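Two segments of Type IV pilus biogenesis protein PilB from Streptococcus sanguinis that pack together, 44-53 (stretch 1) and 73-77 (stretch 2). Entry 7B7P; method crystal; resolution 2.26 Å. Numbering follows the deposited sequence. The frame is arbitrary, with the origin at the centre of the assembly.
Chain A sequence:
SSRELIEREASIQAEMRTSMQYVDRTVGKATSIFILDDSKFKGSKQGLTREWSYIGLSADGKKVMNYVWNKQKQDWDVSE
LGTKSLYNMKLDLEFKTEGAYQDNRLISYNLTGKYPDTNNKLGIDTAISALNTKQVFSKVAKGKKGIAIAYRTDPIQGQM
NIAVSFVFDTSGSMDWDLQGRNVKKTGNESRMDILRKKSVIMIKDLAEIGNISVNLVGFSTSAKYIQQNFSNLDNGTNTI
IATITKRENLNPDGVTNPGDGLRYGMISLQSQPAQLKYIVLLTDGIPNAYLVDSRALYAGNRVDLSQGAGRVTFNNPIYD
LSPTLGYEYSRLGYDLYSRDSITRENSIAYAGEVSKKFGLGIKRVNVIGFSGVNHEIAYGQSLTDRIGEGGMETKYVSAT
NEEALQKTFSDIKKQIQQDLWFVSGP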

ATOM      1  N   SER A  44     -13.741  -8.899  28.743  1.00113.09           N
ATOM      2  CA  SER A  44     -15.038  -8.925  28.074  1.00113.77           C
ATOM      3  C   SER A  44     -15.125  -9.710  26.761  1.00112.09           C
ATOM      4  O   SER A  44     -14.222 -10.471  26.401  1.00110.39           O
ATOM      5  CB  SER A  44     -15.452  -7.472  27.815  1.00116.61           C
ATOM      6  OG  SER A  44     -16.198  -7.342  26.618  1.00116.47           O
ATOM      7  N   LYS A  45     -16.249  -9.541  26.061  1.00112.53           N
ATOM      8  CA  LYS A  45     -16.367  -9.826  24.639  1.00112.79           C
ATOM      9  C   LYS A  45     -16.929  -8.629  23.886  1.00113.24           C
ATOM     10  O   LYS A  45     -17.113  -8.705  22.664  1.00112.22           O
ATOM     11  CB  LYS A  45     -17.243 -11.062  24.394  1.00108.32           C
ATOM     12  CG  LYS A  45     -16.803 -12.304  25.128  1.00106.21           C
ATOM     13  CD  LYS A  45     -17.576 -13.520  24.633  1.00109.82           C
ATOM     14  CE  LYS A  45     -18.781 -13.803  25.513  1.00109.06           C
ATOM     15  NZ  LYS A  45     -19.716 -14.778  24.893  1.00111.85           N
ATOM     16  N   GLN A  46     -17.205  -7.528  24.589  1.00112.95           N
ATOM     17  CA  GLN A  46     -17.675  -6.283  23.981  1.00118.35           C
ATOM     18  C   GLN A  46     -16.522  -5.618  23.243  1.00115.57           C
ATOM     19  O   GLN A  46     -15.653  -4.989  23.849  1.00116.74           O
ATOM     20  CB  GLN A  46     -18.254  -5.338  25.033  1.00121.67           C
ATOM     21  CG  GLN A  46     -19.350  -5.916  25.931  1.00123.60           C
ATOM     22  CD  GLN A  46     -19.636  -5.046  27.157  1.00126.42           C
ATOM     23  OE1 GLN A  46     -18.728  -4.697  27.919  1.00128.66           O
ATOM     24  NE2 GLN A  46     -20.905  -4.689  27.345  1.00126.98           N
ATOM     25  N   GLY A  47     -16.528  -5.734  21.922  1.00113.22           N
ATOM     26  CA  GLY A  47     -15.523  -5.089  21.107  1.00109.16           C
ATOM     27  C   GLY A  47     -14.831  -6.110  20.238  1.00108.72           C
ATOM     28  O   GLY A  47     -14.251  -5.773  19.200  1.00106.09           O
ATOM     29  N   LEU A  48     -14.903  -7.372  20.654  1.00105.62           N
ATOM     30  CA  LEU A  48     -14.217  -8.433  19.936  1.00103.71           C
ATOM     31  C   LEU A  48     -14.736  -8.519  18.506  1.00102.33           C
ATOM     32  O   LEU A  48     -15.944  -8.629  18.274  1.00100.44           O
ATOM     33  CB  LEU A  48     -14.393  -9.768  20.666  1.00108.22           C
ATOM     34  CG  LEU A  48     -13.303 -10.209  21.657  1.00104.12           C
ATOM     35  CD1 LEU A  48     -12.822  -9.038  22.508  1.00101.44           C
ATOM     36  CD2 LEU A  48     -13.783 -11.355  22.544  1.00103.69           C
ATOM     37  N   THR A  49     -13.812  -8.430  17.556  1.00 97.86           N
ATOM     38  CA  THR A  49     -14.117  -8.570  16.142  1.00 96.33           C
ATOM     39  C   THR A  49     -14.312 -10.044  15.814  1.00102.43           C
ATOM     40  O   THR A  49     -13.509 -10.887  16.225  1.00102.52           O
ATOM     41  CB  THR A  49     -12.980  -7.978  15.315  1.00 91.00           C
ATOM     42  OG1 THR A  49     -12.674  -6.671  15.813  1.00 84.88           O
ATOM     43  CG2 THR A  49     -13.360  -7.896  13.857  1.00 93.27           C
ATOM     44  N   ARG A  50     -15.378 -10.356  15.083  1.00101.81           N
ATOM     45  CA  ARG A  50     -15.758 -11.750  14.895  1.00106.69           C
ATOM     46  C   ARG A  50     -14.741 -12.488  14.031  1.00104.84           C
ATOM     47  O   ARG A  50     -14.107 -11.908  13.149  1.00100.96           O
ATOM     48  CB  ARG A  50     -17.142 -11.856  14.252  1.00110.38           C
ATOM     49  CG  ARG A  50     -18.166 -10.817  14.696  1.00114.76           C
ATOM     50  CD  ARG A  50     -19.103 -10.505  13.536  1.00116.66           C
ATOM     51  NE  ARG A  50     -19.685 -11.740  13.011  1.00117.77           N
ATOM     52  CZ  ARG A  50     -20.843 -12.259  13.408  1.00120.10           C
ATOM     53  NH1 ARG A  50     -21.568 -11.639  14.332  1.00118.85           N
ATOM     54  NH2 ARG A  50     -21.274 -13.395  12.873  1.00122.57           N
ATOM     55  N   GLU A  51     -14.619 -13.795  14.288  1.00106.51           N
ATOM     56  CA  GLU A  51     -13.721 -14.754  13.634  1.00106.92           C
ATOM     57  C   GLU A  51     -12.254 -14.566  14.015  1.00104.20           C
ATOM     58  O   GLU A  51     -11.370 -15.213  13.427  1.00 98.91           O
ATOM     59  CB  GLU A  51     -13.881 -14.751  12.108  1.00107.99           C
ATOM     60  CG  GLU A  51     -15.337 -14.724  11.654  1.00113.17           C
ATOM     61  CD  GLU A  51     -15.499 -14.489  10.164  1.00115.09           C
ATOM     62  OE1 GLU A  51     -16.648 -14.590   9.673  1.00119.29           O
ATOM     63  OE2 GLU A  51     -14.484 -14.216   9.486  1.00107.78           O
ATOM     64  N   TRP A  52     -11.971 -13.724  15.003  1.00101.46           N
ATOM     65  CA  TRP A  52     -10.646 -13.611  15.592  1.00 98.88           C
ATOM     66  C   TRP A  52     -10.690 -14.127  17.024  1.00 97.22           C
ATOM     67  O   TRP A  52     -11.554 -13.721  17.811  1.00 94.84           O
ATOM     68  CB  TRP A  52     -10.154 -12.163  15.549  1.00 97.27           C
ATOM     69  CG  TRP A  52      -9.836 -11.749  14.159  1.00100.10           C
ATOM     70  CD1 TRP A  52     -10.649 -11.069  13.304  1.00 98.51           C
ATOM     71  CD2 TRP A  52      -8.625 -12.023  13.435  1.00 97.60           C
ATOM     72  NE1 TRP A  52     -10.017 -10.892  12.096  1.00101.59           N
ATOM     73  CE2 TRP A  52      -8.775 -11.472  12.150  1.00 95.03           C
ATOM     74  CE3 TRP A  52      -7.428 -12.672  13.755  1.00 89.08           C
ATOM     75  CZ2 TRP A  52      -7.774 -11.545  11.183  1.00 94.66           C
ATOM     76  CZ3 TRP A  52      -6.433 -12.745  12.793  1.00 90.14           C
ATOM     77  CH2 TRP A  52      -6.612 -12.184  11.523  1.00 91.94           C
ATOM     78  N   SER A  53      -9.775 -15.035  17.347  1.00 97.53           N
ATOM     79  CA  SER A  53      -9.579 -15.493  18.715  1.00 94.82           C
ATOM     80  C   SER A  53      -8.600 -14.569  19.436  1.00 87.84           C
ATOM     81  O   SER A  53      -7.748 -13.933  18.813  1.00 88.84           O
ATOM     82  CB  SER A  53      -9.071 -16.929  18.718  1.00 90.30           C
ATOM     83  OG  SER A  53      -9.682 -17.656  17.670  1.00 93.29           O
TER
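Stretch 2 (73-77) KQDWD

The strongest polar link between the two segments is a salt bridge between the exposed K45 and the partly exposed D75. K45 NZ lies 2.8 Å from D75 OD2 and donates a hydrogen bond to it, so charge and hydrogen bonding act along the same line. K45 sends its CA-to-CB bond toward stretch 2, and its long chain, m at chi1 and t at chi2, bends at chi3 (-95°) before reaching the carboxylate. D75 starts sideways, with chi1 t, and its end comes nearer to meet the amine.

The second polar anchor uses a backbone acceptor. W76 NE1 donates a hydrogen bond to W52 O at 3.0 Å, with an N-H...O angle of 148°. An indole has a single N-H to satisfy, and here a main-chain carbonyl near the ring plane takes it, an edge-on bond that leaves the face available to L48. A third polar approach is less secure: R50 NH2 comes within 2.5 Å of Q74 OE1, but the angle is poor and the pair does not count as a hydrogen bond. Both side chains leave their backbones sideways and converge at their ends.

Packing centres on W76, which has by far the largest covered area of any residue here, 156 Å², within a total of 417 Å² summed over both sides. Its CA-to-CB bond points toward stretch 1, and with chi1 m and chi2 -73° the indole meets K45, L48, T49, R50 and W52. L48 sits over one face: L48 CB is 3.7 Å from the centroid of the six-membered ring of W76, 24° off the ring normal, a CH-pi contact, and it comes within 3.4 Å of W76 CH2. At the ring edge, T49 O lies 3.4 Å from W76 CZ2. The aliphatic part of K45 also borders the indole, K45 CD being 3.8 Å from W76 CE3, so one lysine serves both the salt bridge and the aromatic packing. R50 CA adds a backbone contact, 3.8 Å from W76 CZ2.

The scaffold for this site is a pair of type II turns, K45 to L48 and T49 to W52, following each other directly. The first is closed by L48 N to K45 O at 3.3 Å, the second by a weak bond from W52 N to T49 O at 3.5 Å. G47 occupies the third position of the first turn, with phi/psi of 124/-22, where a CB would be jammed against the carbonyl O of Q46; the backbone itself calls for glycine. E51 holds the matching position of the second turn at 72/9.

In stretch 2, Q74 has positive phi (50/55), and D75 (-155/-166) and W76 (-120/141) are extended. End to end, the stretches run roughly crosswise. The nearest CA atoms, those of R50 and D75, are 7.8 Å apart. Side chains of stretch 2 span the gap, and W76 meets main-chain atoms of stretch 1 as well as side chains. The rule is economical: let consecutive turns present carbonyls and a leucine to one tryptophan, then add a salt bridge.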

ATOM      1  N   LYS A  73     -20.994 -22.206  16.659  1.00120.50           N
ATOM      2  CA  LYS A  73     -21.892 -21.419  17.497  1.00122.02           C
ATOM      3  C   LYS A  73     -21.722 -19.918  17.281  1.00121.81           C
ATOM      4  O   LYS A  73     -22.512 -19.134  17.823  1.00119.88           O
ATOM      5  CB  LYS A  73     -21.695 -21.761  18.988  1.00124.46           C
ATOM      6  CG  LYS A  73     -22.709 -22.790  19.516  1.00123.52           C
ATOM      7  CD  LYS A  73     -22.610 -23.082  21.018  1.00122.51           C
ATOM      8  CE  LYS A  73     -21.180 -23.143  21.520  1.00119.82           C
ATOM      9  NZ  LYS A  73     -20.411 -24.280  20.936  1.00120.76           N
ATOM     10  N   GLN A  74     -20.731 -19.516  16.485  1.00123.59           N
ATOM     11  CA  GLN A  74     -20.450 -18.116  16.152  1.00121.99           C
ATOM     12  C   GLN A  74     -20.380 -17.246  17.409  1.00121.84           C
ATOM     13  O   GLN A  74     -21.074 -16.234  17.548  1.00119.47           O
ATOM     14  CB  GLN A  74     -21.478 -17.574  15.152  1.00121.54           C
ATOM     15  CG  GLN A  74     -21.302 -18.104  13.729  1.00118.20           C
ATOM     16  CD  GLN A  74     -20.619 -17.112  12.808  1.00118.67           C
ATOM     17  OE1 GLN A  74     -20.842 -15.903  12.904  1.00118.28           O
ATOM     18  NE2 GLN A  74     -19.787 -17.617  11.899  1.00114.23           N
ATOM     19  N   ASP A  75     -19.511 -17.662  18.324  1.00122.51           N
ATOM     20  CA  ASP A  75     -19.259 -16.929  19.560  1.00119.89           C
ATOM     21  C   ASP A  75     -17.856 -17.293  20.053  1.00117.39           C
ATOM     22  O   ASP A  75     -17.057 -17.870  19.308  1.00113.19           O
ATOM     23  CB  ASP A  75     -20.360 -17.229  20.594  1.00118.21           C
ATOM     24  CG  ASP A  75     -20.393 -16.214  21.719  1.00117.24           C
ATOM     25  OD1 ASP A  75     -20.504 -15.005  21.424  1.00120.44           O
ATOM     26  OD2 ASP A  75     -20.298 -16.624  22.897  1.00120.11           O
ATOM     27  N   TRP A  76     -17.561 -16.960  21.312  1.00118.57           N
ATOM     28  CA  TRP A  76     -16.254 -17.198  21.906  1.00111.90           C
ATOM     29  C   TRP A  76     -16.375 -18.120  23.112  1.00110.07           C
ATOM     30  O   TRP A  76     -17.326 -18.022  23.899  1.00106.79           O
ATOM     31  CB  TRP A  76     -15.584 -15.873  22.295  1.00107.76           C
ATOM     32  CG  TRP A  76     -15.158 -15.097  21.089  1.00108.79           C
ATOM     33  CD1 TRP A  76     -14.106 -15.377  20.264  1.00107.10           C
ATOM     34  CD2 TRP A  76     -15.803 -13.944  20.539  1.00110.94           C
ATOM     35  NE1 TRP A  76     -14.045 -14.457  19.246  1.00107.85           N
ATOM     36  CE2 TRP A  76     -15.076 -13.566  19.392  1.00111.06           C
ATOM     37  CE3 TRP A  76     -16.919 -13.190  20.906  1.00110.99           C
ATOM     38  CZ2 TRP A  76     -15.428 -12.466  18.614  1.00107.62           C
ATOM     39  CZ3 TRP A  76     -17.266 -12.101  20.133  1.00107.10           C
ATOM     40  CH2 TRP A  76     -16.527 -11.753  18.998  1.00106.33           C
ATOM     41  N   ASP A  77     -15.393 -19.017  23.240  1.00109.52           N
ATOM     42  CA  ASP A  77     -15.347 -20.025  24.298  1.00110.86           C
ATOM     43  C   ASP A  77     -14.399 -19.546  25.394  1.00106.89           C
ATOM     44  O   ASP A  77     -13.260 -19.998  25.510  1.00107.76           O
ATOM     45  CB  ASP A  77     -14.916 -21.371  23.722  1.00109.37           C
ATOM     46  CG  ASP A  77     -15.816 -21.829  22.594  1.00110.07           C
ATOM     47  OD1 ASP A  77     -16.986 -21.398  22.563  1.00115.56           O
ATOM     48  OD2 ASP A  77     -15.353 -22.606  21.732  1.00110.42           O
TER